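Local coordinates for protein phthiocerol synthesis polyketide synthase type I PpsC (Mycobacterium tuberculosis, PDB 7AHB) that probably transfers a malonyl-type extender unit from coenzyme A to the acyl carrier protein, as the acyltransferase domain of a polyketide synthase making phthiocerol, at residues Ala122-Tyr127 and Leu341-Leu346; Pro72-Ala77 and Ile114-Ala119; Ala305-Gly308 and Thr313-Glu316; Val298-Ala303 and His325-Thr330; Val50-Gly55 and Pro321-Ser326. One frame throughout, in Å; residues are numbered along the deposited sequence.

Contact 1. Residues Ala122-Tyr127 and Leu341-Leu346; sequences ALWRSY and LSIGTL
Trp124 and Thr345 illustrate how one directed polar bond can be set into a largely apolar interface. The indole NE1 donates to Thr345 OG1 at 2.9 Å, with a nearly straight N-H...O angle of 175° and the oxygen lying in the plane of the ring. Thr345 meets the pyrrole end with both branches, since its methyl CG2 also comes within 3.4 Å of Trp124 NE1. The six-membered part of the indole follows the backward course of the chain: Trp124 CZ2 passes Gly344 O edge-on at 3.8 Å, and Trp124 CH2 touches Ile343 CD1 at 4.0 Å. This reach depends on a chi1 of -80°, which sets CG of Trp124 anti to its carbonyl carbon and carries the ring off the last turns of helix 106-126. That helix packs on one face of the parallel sheet of the alpha/beta acyltransferase core, here reaching outermost strand 341-343 and the residues that follow it. In the second shell, Thr345 OG1 is gripped twice, accepting from the indole while hydrogen-bonding to Glu316 O, which fixes the rotation of the hydroxyl. Gly344 O is held by Ser22 OG. The Phe51 ring meets the indole with the planes inclined by about 55°, and Leu25 and Leu28 of helix 23-29 pack against Trp124 as well.

Contact 2. Residues Pro72-Ala77 and Ile114-Ala119; sequences PAFAAA and IGMQLA
Ala119 and Ala77 meet methyl to backbone where two helices cross, and the ring of Phe74 packs beside them. The segment axes come within 9.4 Å at an angle of 137°, so the two segments run roughly antiparallel but strongly skewed. The closest backbone pair is Ala77 and Ala119, whose CA atoms are 5.0 Å apart. The methyl of Ala77 sits over the backbone of its partner, with Ala77 CB 3.6 Å from Ala119 CA. Ala119 CB in turn is the bump that enters the hollow between Ala77 and the ring of Phe74, one helical turn earlier, and it lies 3.5 Å from Phe74 CE1. The ring reaches this position because CG of Phe74 stands anti to its backbone N (chi1 -179°), which swings the far end of the side chain toward helix 106-126 although its root points elsewhere. Met116 supplies the wall beyond the ring: its chain starts away from helix 72-89, then bends at both chi2 and chi3 and brings the thioether back. The result is a Met-aromatic contact at the ring edge, with SD of Met116 3.8 Å from Phe74 CZ and close to the ring plane. Leu67, Leu68 and Leu120 also pack on the ring, while Ala73, near the start of helix 72-89, belongs with Glu71 to a sodium site. No hydrogen bond crosses this interface. It therefore rests on fit between small and large apolar groups, with a modest electrostatic bias perhaps added where the sulfur faces the ring hydrogens of Phe74.

Contact 3. Residues Ala305-Gly308 and Thr313-Glu316; sequences AHAG and TFIE
Gly308 and Phe314 meet between helix 300-308 and strand 313-316, which a four-residue link joins. Backbone and backbone stay well separated, the nearest CA atoms being those of Gly308 and Thr313 at 8.4 Å, so a single aromatic side chain has to span the gap. Within the helix, Gly308 N makes a weak bond to Ala305 O at 3.3 Å. Phe314 points from the extended strand straight at this turn of the helix, its CG anti to the carbonyl carbon (chi1 -69°), and offers the rim of its ring. That rim meets the backbone of Gly308, whose N lies in the ring plane, 3.7 Å from Phe314 CZ, with Gly308 CA 3.8 Å from the same Phe314 CZ. Beside it the methyl of Ala307 touches the neighbouring rim carbon, with CB 3.8 Å from Phe314 CE2. The contact is edge-on and carries no hydrogen bond, a phenyl rim against a backbone amide and a methyl. It is helix-on-sheet packing in the alpha/beta core of the acyltransferase, setting helix 300-308 against the parallel sheet through Phe314; Ile327 and Leu331 of helix 324-334 also pack on Phe314, Val50 of strand 49-53 touches both Phe314 and Ala307, and the strand backbone is hydrogen-bonded to strands 49-53 and 341-343.

Contact 4. Residues Val298-Ala303 and His325-Thr330; sequences VRFHQA and HSISDT. With SCN (thiocyanate ion), chain N.
Phe300 turns toward Ile327 because its CG is anti to the backbone N (chi1 -176°), while CG1 of Ile327 lies anti to its own carbonyl carbon (chi1 -69°) and comes forward to meet it. The two side chains meet at a slant, with Phe300 CZ 3.7 Å from Ile327 CG1. At the rim of the same ring, Ser326 CB lies near the ring plane, 4.4 Å from Phe300 CE2. One residue on, His301 directs its imidazole past Thr330, whose hydroxyl OG1 is 3.7 Å from His301 CD2. The methyl of Thr330 meets backbone instead, CG2 standing 3.5 Å from His301 O. This is the tightest meeting of the two main chains, the CA atoms of His301 and Thr330 being 6.2 Å apart. Ser326 OG looks away from the ring and donates to the nitrogen of a thiocyanate ion, probably from the crystallisation liquor, at 2.6 Å; Gln206 OE1 is a weak further partner. Before the helix starts, Arg299 occupies the N-cap position at the centre of an inverse gamma turn. Phe300 also meets His137 edge-to-face, near a GxSxG sequence that fits the nucleophile elbow of related acyltransferases. Helix 324-334 is the connection of a beta-alpha-beta crossover between parallel strands 313-316 and 341-343, and here it is joined to helix 300-308 on the same face of the sheet.

Contact 5. Residues Val50-Gly55 and Pro321-Ser326; sequences VFVYSG and PLLTHS. With SCN (thiocyanate ion), chain N.
Leu323 pushes one arm of its fork against Val52 in a central strand and Ser54 just after it, whose side chains point to the same side. That strand, 49-53, lies in the middle of the parallel sheet of the alpha/beta core, and Leu323 belongs to the bend leading into helix 324-334. The isobutyl group slants across Val52, with CD1 of Leu323 3.9 Å from Val52 CG1. The same methyl settles on the next residue of that face, Leu323 CD1 lying 3.7 Å from Ser54 CB. Ser54 CB is the nearer atom, though OG also lies 3.9 Å from Leu323 CD1; OG, anti to the backbone N (chi1 175°), is held by Arg56 N. All three touching residues are buried, and no hydrogen bond links the two segments; the nearest CA atoms, of Ser54 and Leu323, remain 7.4 Å apart. A carboxylate in the second shell holds the approach: Glu316 takes Leu323 N on OE1 and Leu322 N on OE2, pinning the bend that precedes the helix to the neighbouring strand. At the other segment, Gly55 N is hydrogen-bonded to His137 ND1, which ties the loop after the strand to the probable nucleophile elbow. The second arm of the leucine fork faces the bound thiocyanate, with CD2 of Leu323 3.6 Å from the carbon of the ion.

How the contacts relate
All five contacts are buried, yet they lie at different depths of one alpha/beta core. Contacts 3, 4 and 5 cluster on one face of the parallel sheet, their centres about 9 Å apart: contacts 3 and 4 share helix 300-308, contacts 4 and 5 share helix 324-334, and Phe300 CZ touches Leu323 CD1 at 3.9 Å. Contact 5 is nearest the centre of the chain. Contacts 1 and 2 instead use helix 106-126 and lie farther out, near bound sodium. Contact 1 alone has a hydrogen bond between its segments, and Glu316 O joins it to contact 3; contact 2 substitutes sulfur-aromatic and alanine packing, while the other three are mainly apolar, with a thiocyanate beside contacts 4 and 5.

Contact 1. Residues Ala122-Tyr127 and Leu341-Leu346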
# COMPACT_ATOMS: atom_id res chain seq x y z
N ALA A 122 6.80 -12.09 5.65
CA ALA A 122 7.39 -13.34 6.14
C ALA A 122 8.90 -13.24 6.20
O ALA A 122 9.53 -13.77 7.13
CB ALA A 122 6.97 -14.49 5.24
N LEU A 123 9.49 -12.55 5.23
CA LEU A 123 10.94 -12.41 5.18
C LEU A 123 11.44 -11.63 6.39
O LEU A 123 12.37 -12.07 7.08
CB LEU A 123 11.35 -11.72 3.89
CG LEU A 123 12.84 -11.45 3.70
CD1 LEU A 123 13.62 -12.76 3.81
CD2 LEU A 123 13.11 -10.78 2.37
N TRP A 124 10.85 -10.46 6.64
CA TRP A 124 11.22 -9.69 7.83
C TRP A 124 11.03 -10.51 9.11
O TRP A 124 11.87 -10.46 10.02
CB TRP A 124 10.39 -8.41 7.92
CG TRP A 124 10.81 -7.27 7.06
CD1 TRP A 124 10.13 -6.76 5.98
CD2 TRP A 124 11.97 -6.44 7.22
NE1 TRP A 124 10.80 -5.70 5.47
CE2 TRP A 124 11.93 -5.47 6.21
CE3 TRP A 124 13.03 -6.42 8.13
CZ2 TRP A 124 12.90 -4.48 6.08
CZ3 TRP A 124 14.01 -5.46 7.98
CH2 TRP A 124 13.94 -4.49 6.97
N ARG A 125 9.92 -11.24 9.20
CA ARG A 125 9.66 -12.05 10.38
C ARG A 125 10.78 -13.06 10.62
O ARG A 125 11.16 -13.32 11.77
CB ARG A 125 8.33 -12.79 10.24
CG ARG A 125 8.05 -13.81 11.38
CD ARG A 125 6.57 -14.05 11.47
NE ARG A 125 6.06 -14.97 12.49
CZ ARG A 125 6.58 -15.25 13.69
NH1 ARG A 125 7.74 -14.73 14.11
NH2 ARG A 125 5.92 -16.09 14.48
N SER A 126 11.31 -13.65 9.55
CA SER A 126 12.35 -14.65 9.68
C SER A 126 13.64 -14.05 10.23
O SER A 126 14.50 -14.80 10.72
CB SER A 126 12.64 -15.33 8.33
OG SER A 126 13.33 -14.48 7.45
N TYR A 127 13.81 -12.73 10.16
CA TYR A 127 14.96 -12.05 10.74
C TYR A 127 14.59 -11.30 12.02
O TYR A 127 15.34 -10.41 12.46
CB TYR A 127 15.57 -11.11 9.71
CG TYR A 127 16.27 -11.85 8.60
CD1 TYR A 127 17.46 -12.53 8.85
CD2 TYR A 127 15.74 -11.90 7.32
CE1 TYR A 127 18.11 -13.24 7.86
CE2 TYR A 127 16.39 -12.62 6.31
CZ TYR A 127 17.57 -13.26 6.59
OH TYR A 127 18.24 -13.97 5.60
N LEU A 341 13.21 6.40 12.00
CA LEU A 341 13.80 5.65 10.90
C LEU A 341 12.66 5.33 9.95
O LEU A 341 11.65 4.75 10.37
CB LEU A 341 14.47 4.37 11.42
CG LEU A 341 15.27 3.52 10.44
CD1 LEU A 341 16.55 4.23 10.04
CD2 LEU A 341 15.56 2.16 11.08
N SER A 342 12.81 5.71 8.69
CA SER A 342 11.82 5.40 7.66
C SER A 342 12.54 4.72 6.50
O SER A 342 13.30 5.37 5.78
CB SER A 342 11.10 6.66 7.17
OG SER A 342 10.12 6.34 6.19
N ILE A 343 12.29 3.42 6.32
CA ILE A 343 13.01 2.61 5.35
C ILE A 343 12.04 1.73 4.57
O ILE A 343 10.88 1.56 4.92
CB ILE A 343 14.09 1.73 6.01
CG1 ILE A 343 13.48 0.79 7.04
CG2 ILE A 343 15.16 2.59 6.66
CD1 ILE A 343 14.32 -0.47 7.28
N GLY A 344 12.56 1.14 3.49
CA GLY A 344 11.81 0.20 2.69
C GLY A 344 12.31 -1.22 2.86
O GLY A 344 13.13 -1.53 3.73
N THR A 345 11.78 -2.10 1.99
CA THR A 345 12.13 -3.51 1.99
C THR A 345 12.99 -3.88 0.79
O THR A 345 14.16 -4.22 0.96
CB THR A 345 10.84 -4.36 2.01
OG1 THR A 345 10.07 -4.03 3.17
CG2 THR A 345 11.17 -5.84 2.06
N LEU A 346 12.47 -3.71 -0.41
CA LEU A 346 13.22 -3.88 -1.64
C LEU A 346 13.23 -2.58 -2.44
O LEU A 346 12.43 -1.67 -2.20
CB LEU A 346 12.62 -5.00 -2.50
CG LEU A 346 12.35 -6.35 -1.85
CD1 LEU A 346 11.69 -7.27 -2.88
CD2 LEU A 346 13.61 -6.96 -1.34

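Contact 2. Residues Pro72-Ala77 and Ile114-Ala119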
# COMPACT_ATOMS: atom_id res chain seq x y z
N PRO A 72 14.71 -18.66 2.38
CA PRO A 72 13.67 -19.70 2.53
C PRO A 72 12.35 -19.19 3.07
O PRO A 72 11.30 -19.70 2.65
CB PRO A 72 14.32 -20.71 3.50
CG PRO A 72 15.79 -20.56 3.28
CD PRO A 72 16.01 -19.09 2.94
N ALA A 73 12.36 -18.22 3.98
CA ALA A 73 11.10 -17.70 4.48
C ALA A 73 10.28 -17.06 3.37
O ALA A 73 9.05 -17.20 3.32
CB ALA A 73 11.35 -16.70 5.60
N PHE A 74 10.95 -16.34 2.47
CA PHE A 74 10.25 -15.76 1.34
C PHE A 74 9.68 -16.85 0.44
O PHE A 74 8.51 -16.80 0.05
CB PHE A 74 11.20 -14.84 0.57
CG PHE A 74 10.57 -14.17 -0.62
CD1 PHE A 74 9.79 -13.04 -0.46
CD2 PHE A 74 10.78 -14.66 -1.89
CE1 PHE A 74 9.20 -12.42 -1.56
CE2 PHE A 74 10.20 -14.04 -2.98
CZ PHE A 74 9.41 -12.93 -2.81
N ALA A 75 10.50 -17.87 0.15
CA ALA A 75 10.07 -18.97 -0.72
C ALA A 75 8.93 -19.77 -0.11
O ALA A 75 8.03 -20.21 -0.83
CB ALA A 75 11.25 -19.89 -1.03
N ALA A 76 8.94 -19.95 1.22
CA ALA A 76 7.85 -20.68 1.86
C ALA A 76 6.54 -19.93 1.71
O ALA A 76 5.51 -20.53 1.39
CB ALA A 76 8.17 -20.90 3.35
N ALA A 77 6.56 -18.62 1.92
CA ALA A 77 5.35 -17.82 1.79
C ALA A 77 4.80 -17.89 0.36
O ALA A 77 3.60 -18.13 0.14
CB ALA A 77 5.62 -16.37 2.20
N ILE A 114 -0.15 -8.05 -3.53
CA ILE A 114 -0.45 -8.53 -2.18
C ILE A 114 0.36 -9.78 -1.87
O ILE A 114 0.78 -10.00 -0.73
CB ILE A 114 -1.96 -8.75 -1.98
CG1 ILE A 114 -2.24 -9.18 -0.53
CG2 ILE A 114 -2.51 -9.75 -2.96
CD1 ILE A 114 -3.67 -9.01 -0.07
N GLY A 115 0.59 -10.63 -2.87
CA GLY A 115 1.44 -11.79 -2.64
C GLY A 115 2.85 -11.40 -2.23
O GLY A 115 3.45 -12.01 -1.33
N MET A 116 3.41 -10.42 -2.93
CA MET A 116 4.73 -9.92 -2.58
C MET A 116 4.72 -9.32 -1.18
O MET A 116 5.69 -9.48 -0.44
CB MET A 116 5.21 -8.87 -3.59
CG MET A 116 5.72 -9.45 -4.93
SD MET A 116 7.22 -10.46 -4.75
CE MET A 116 8.40 -9.33 -4.07
N GLN A 117 3.66 -8.58 -0.84
CA GLN A 117 3.58 -7.92 0.48
C GLN A 117 3.56 -8.94 1.62
O GLN A 117 4.27 -8.80 2.62
CB GLN A 117 2.34 -7.04 0.56
CG GLN A 117 2.49 -5.71 -0.23
CD GLN A 117 1.18 -5.00 -0.39
OE1 GLN A 117 0.12 -5.62 -0.47
NE2 GLN A 117 1.25 -3.68 -0.48
N LEU A 118 2.73 -9.97 1.49
CA LEU A 118 2.69 -11.01 2.52
C LEU A 118 3.98 -11.81 2.57
O LEU A 118 4.48 -12.12 3.66
CB LEU A 118 1.50 -11.92 2.27
CG LEU A 118 0.16 -11.21 2.26
CD1 LEU A 118 -0.93 -12.15 1.83
CD2 LEU A 118 -0.14 -10.61 3.65
N ALA A 119 4.56 -12.15 1.42
CA ALA A 119 5.82 -12.90 1.43
C ALA A 119 6.96 -12.06 2.01
O ALA A 119 7.84 -12.57 2.70
CB ALA A 119 6.18 -13.39 0.01

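Contact 3. Residues Ala305-Gly308 and Thr313-Glu316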
# COMPACT_ATOMS: atom_id res chain seq x y z
N ALA A 305 1.04 10.27 11.09
CA ALA A 305 1.16 11.18 12.22
C ALA A 305 0.72 10.51 13.51
O ALA A 305 1.41 10.57 14.54
CB ALA A 305 0.34 12.45 11.95
N HIS A 306 -0.44 9.85 13.48
CA HIS A 306 -0.92 9.15 14.66
C HIS A 306 0.09 8.12 15.14
O HIS A 306 0.38 8.03 16.33
CB HIS A 306 -2.27 8.47 14.35
CG HIS A 306 -3.06 8.11 15.57
ND1 HIS A 306 -2.78 7.00 16.35
CD2 HIS A 306 -4.12 8.71 16.16
CE1 HIS A 306 -3.62 6.96 17.38
NE2 HIS A 306 -4.44 7.99 17.28
N ALA A 307 0.66 7.37 14.20
CA ALA A 307 1.54 6.26 14.51
C ALA A 307 2.89 6.73 15.03
O ALA A 307 3.51 6.02 15.83
CB ALA A 307 1.76 5.39 13.25
N GLY A 308 3.36 7.88 14.58
CA GLY A 308 4.65 8.36 15.04
C GLY A 308 4.64 8.94 16.45
O GLY A 308 5.70 9.27 16.99
N THR A 313 10.06 3.37 14.24
CA THR A 313 10.58 2.72 13.04
C THR A 313 9.42 2.42 12.11
O THR A 313 8.49 1.70 12.49
CB THR A 313 11.34 1.44 13.38
OG1 THR A 313 12.49 1.78 14.17
CG2 THR A 313 11.79 0.73 12.10
N PHE A 314 9.48 2.97 10.90
CA PHE A 314 8.51 2.73 9.84
C PHE A 314 9.20 1.97 8.71
O PHE A 314 10.24 2.41 8.21
CB PHE A 314 7.93 4.04 9.34
CG PHE A 314 7.06 4.73 10.35
CD1 PHE A 314 7.61 5.37 11.44
CD2 PHE A 314 5.68 4.73 10.21
CE1 PHE A 314 6.81 5.99 12.38
CE2 PHE A 314 4.88 5.36 11.15
CZ PHE A 314 5.46 5.99 12.23
N ILE A 315 8.63 0.84 8.32
CA ILE A 315 9.18 -0.02 7.26
C ILE A 315 8.11 -0.17 6.19
O ILE A 315 7.06 -0.78 6.44
CB ILE A 315 9.59 -1.39 7.80
CG1 ILE A 315 10.60 -1.23 8.92
CG2 ILE A 315 10.18 -2.28 6.67
CD1 ILE A 315 10.95 -2.52 9.64
N GLU A 316 8.38 0.36 5.00
CA GLU A 316 7.48 0.16 3.87
C GLU A 316 7.70 -1.24 3.31
O GLU A 316 8.82 -1.61 2.95
CB GLU A 316 7.70 1.22 2.80
CG GLU A 316 6.82 1.03 1.59
CD GLU A 316 7.10 2.08 0.51
OE1 GLU A 316 7.58 3.18 0.89
OE2 GLU A 316 6.85 1.79 -0.69

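Contact 4. Residues Val298-Ala303 and His325-Thr330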
# COMPACT_ATOMS: atom_id res chain seq x y z
N VAL A 298 -7.64 8.56 0.95
CA VAL A 298 -6.70 7.79 1.75
C VAL A 298 -6.09 8.71 2.79
O VAL A 298 -5.38 9.66 2.44
CB VAL A 298 -5.61 7.15 0.88
CG1 VAL A 298 -4.59 6.41 1.78
CG2 VAL A 298 -6.19 6.22 -0.16
N ARG A 299 -6.35 8.45 4.07
CA ARG A 299 -5.87 9.32 5.15
C ARG A 299 -4.46 8.91 5.59
O ARG A 299 -4.20 8.56 6.75
CB ARG A 299 -6.84 9.27 6.32
CG ARG A 299 -8.27 9.53 5.97
CD ARG A 299 -8.64 10.99 6.11
NE ARG A 299 -9.98 11.26 5.60
CZ ARG A 299 -10.54 12.46 5.55
NH1 ARG A 299 -9.91 13.53 6.03
NH2 ARG A 299 -11.76 12.59 5.03
N PHE A 300 -3.53 8.95 4.64
CA PHE A 300 -2.20 8.41 4.88
C PHE A 300 -1.40 9.34 5.78
O PHE A 300 -0.77 8.89 6.72
CB PHE A 300 -1.45 8.18 3.56
CG PHE A 300 -0.10 7.54 3.74
CD1 PHE A 300 0.01 6.25 4.24
CD2 PHE A 300 1.04 8.22 3.43
CE1 PHE A 300 1.24 5.67 4.42
CE2 PHE A 300 2.29 7.64 3.62
CZ PHE A 300 2.38 6.37 4.11
N HIS A 301 -1.38 10.64 5.45
CA HIS A 301 -0.75 11.65 6.30
C HIS A 301 -1.20 11.50 7.75
O HIS A 301 -0.36 11.44 8.66
CB HIS A 301 -1.10 13.03 5.71
CG HIS A 301 -0.90 14.18 6.63
ND1 HIS A 301 -1.49 15.40 6.41
CD2 HIS A 301 -0.17 14.32 7.76
CE1 HIS A 301 -1.13 16.24 7.37
NE2 HIS A 301 -0.34 15.61 8.21
N GLN A 302 -2.50 11.40 7.98
CA GLN A 302 -3.01 11.38 9.35
C GLN A 302 -2.68 10.07 10.05
O GLN A 302 -2.39 10.05 11.25
CB GLN A 302 -4.52 11.64 9.32
CG GLN A 302 -4.93 12.99 8.70
CD GLN A 302 -5.29 12.93 7.18
OE1 GLN A 302 -4.88 12.03 6.44
NE2 GLN A 302 -6.09 13.92 6.73
N ALA A 303 -2.72 8.96 9.33
CA ALA A 303 -2.36 7.68 9.93
C ALA A 303 -0.90 7.64 10.36
O ALA A 303 -0.57 7.16 11.46
CB ALA A 303 -2.66 6.54 8.95
N HIS A 325 9.60 8.98 1.63
CA HIS A 325 9.76 10.43 1.69
C HIS A 325 8.52 11.11 2.29
O HIS A 325 8.64 12.04 3.09
CB HIS A 325 10.03 11.00 0.30
CG HIS A 325 10.03 12.50 0.26
ND1 HIS A 325 10.99 13.27 0.90
CD2 HIS A 325 9.19 13.38 -0.34
CE1 HIS A 325 10.74 14.55 0.69
NE2 HIS A 325 9.65 14.65 -0.05
N SER A 326 7.32 10.67 1.89
CA SER A 326 6.10 11.21 2.47
C SER A 326 6.00 10.90 3.96
O SER A 326 5.56 11.74 4.75
CB SER A 326 4.87 10.66 1.75
OG SER A 326 4.84 11.10 0.40
N ILE A 327 6.40 9.69 4.35
CA ILE A 327 6.44 9.34 5.77
C ILE A 327 7.33 10.32 6.52
O ILE A 327 6.94 10.92 7.53
CB ILE A 327 6.91 7.89 5.95
CG1 ILE A 327 5.84 6.93 5.43
CG2 ILE A 327 7.21 7.60 7.42
CD1 ILE A 327 6.29 5.50 5.29
N SER A 328 8.56 10.50 6.03
CA SER A 328 9.48 11.41 6.71
C SER A 328 8.92 12.83 6.74
O SER A 328 9.06 13.53 7.75
CB SER A 328 10.84 11.38 6.02
OG SER A 328 11.45 10.11 6.21
N ASP A 329 8.31 13.29 5.64
CA ASP A 329 7.73 14.63 5.65
C ASP A 329 6.69 14.77 6.76
O ASP A 329 6.67 15.77 7.49
CB ASP A 329 7.09 14.94 4.30
CG ASP A 329 8.12 15.34 3.26
OD1 ASP A 329 9.30 15.56 3.63
OD2 ASP A 329 7.74 15.42 2.07
N THR A 330 5.82 13.77 6.92
CA THR A 330 4.80 13.82 7.97
C THR A 330 5.45 13.83 9.34
O THR A 330 5.11 14.65 10.19
CB THR A 330 3.85 12.65 7.82
OG1 THR A 330 3.02 12.87 6.68
CG2 THR A 330 2.98 12.48 9.06
S SCN N . 0.76 8.72 -2.11
C SCN N . 2.38 9.25 -1.49
N SCN N . 3.40 9.58 -1.11

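Contact 5. Residues Val50-Gly55 and Pro321-Ser326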
# COMPACT_ATOMS: atom_id res chain seq x y z
N VAL A 50 6.30 0.07 12.87
CA VAL A 50 5.10 0.11 12.05
C VAL A 50 5.44 -0.44 10.67
O VAL A 50 6.42 -0.00 10.06
CB VAL A 50 4.56 1.54 11.93
CG1 VAL A 50 3.33 1.58 11.05
CG2 VAL A 50 4.22 2.12 13.35
N PHE A 51 4.67 -1.41 10.21
CA PHE A 51 4.77 -1.88 8.82
C PHE A 51 3.75 -1.13 7.98
O PHE A 51 2.57 -1.11 8.32
CB PHE A 51 4.47 -3.37 8.70
CG PHE A 51 5.64 -4.27 8.99
CD1 PHE A 51 6.70 -3.85 9.78
CD2 PHE A 51 5.66 -5.57 8.50
CE1 PHE A 51 7.75 -4.70 10.06
CE2 PHE A 51 6.72 -6.41 8.77
CZ PHE A 51 7.76 -5.98 9.55
N VAL A 52 4.21 -0.55 6.86
CA VAL A 52 3.37 0.26 5.98
C VAL A 52 3.21 -0.47 4.65
O VAL A 52 4.20 -0.75 3.96
CB VAL A 52 3.97 1.65 5.76
CG1 VAL A 52 3.17 2.42 4.72
CG2 VAL A 52 4.06 2.42 7.09
N TYR A 53 1.95 -0.73 4.26
CA TYR A 53 1.64 -1.48 3.04
C TYR A 53 1.14 -0.49 1.99
O TYR A 53 0.09 0.13 2.16
CB TYR A 53 0.63 -2.58 3.33
CG TYR A 53 1.24 -3.63 4.23
CD1 TYR A 53 1.21 -3.49 5.61
CD2 TYR A 53 1.90 -4.72 3.70
CE1 TYR A 53 1.78 -4.44 6.44
CE2 TYR A 53 2.48 -5.67 4.52
CZ TYR A 53 2.42 -5.52 5.89
OH TYR A 53 3.00 -6.45 6.70
N SER A 54 1.92 -0.33 0.92
CA SER A 54 1.60 0.60 -0.14
C SER A 54 0.51 0.03 -1.03
O SER A 54 0.33 -1.18 -1.14
CB SER A 54 2.84 0.91 -0.97
OG SER A 54 2.50 1.74 -2.05
N GLY A 55 -0.20 0.93 -1.69
CA GLY A 55 -1.25 0.56 -2.60
C GLY A 55 -0.84 0.51 -4.05
O GLY A 55 -1.65 0.16 -4.91
N PRO A 321 10.60 1.54 -2.68
CA PRO A 321 10.05 2.49 -1.71
C PRO A 321 9.50 3.74 -2.37
O PRO A 321 10.25 4.52 -2.97
CB PRO A 321 11.25 2.84 -0.81
CG PRO A 321 12.42 2.01 -1.32
CD PRO A 321 12.08 1.60 -2.74
N LEU A 322 8.18 3.94 -2.31
CA LEU A 322 7.60 5.16 -2.84
C LEU A 322 6.99 6.05 -1.77
O LEU A 322 6.64 7.19 -2.07
CB LEU A 322 6.54 4.83 -3.89
CG LEU A 322 7.07 4.19 -5.19
CD1 LEU A 322 5.85 3.68 -6.01
CD2 LEU A 322 7.93 5.14 -6.03
N LEU A 323 6.85 5.56 -0.53
CA LEU A 323 6.21 6.34 0.53
C LEU A 323 7.16 6.86 1.59
O LEU A 323 6.74 7.65 2.45
CB LEU A 323 5.13 5.50 1.21
CG LEU A 323 4.08 4.86 0.31
CD1 LEU A 323 3.16 3.97 1.12
CD2 LEU A 323 3.32 5.94 -0.41
N THR A 324 8.42 6.45 1.57
CA THR A 324 9.31 6.77 2.67
C THR A 324 9.57 8.28 2.77
O THR A 324 9.71 8.81 3.87
CB THR A 324 10.61 5.98 2.55
OG1 THR A 324 11.17 6.16 1.25
CG2 THR A 324 10.35 4.48 2.77
N HIS A 325 9.60 8.98 1.63
CA HIS A 325 9.76 10.43 1.69
C HIS A 325 8.52 11.11 2.29
O HIS A 325 8.64 12.04 3.09
CB HIS A 325 10.03 11.00 0.30
CG HIS A 325 10.03 12.50 0.26
ND1 HIS A 325 10.99 13.27 0.90
CD2 HIS A 325 9.19 13.38 -0.34
CE1 HIS A 325 10.74 14.55 0.69
NE2 HIS A 325 9.65 14.65 -0.05
N SER A 326 7.32 10.67 1.89
CA SER A 326 6.10 11.21 2.47
C SER A 326 6.00 10.90 3.96
O SER A 326 5.56 11.74 4.75
CB SER A 326 4.87 10.66 1.75
OG SER A 326 4.84 11.10 0.40
S SCN N . 0.76 8.72 -2.11
C SCN N . 2.38 9.25 -1.49
N SCN N . 3.40 9.58 -1.11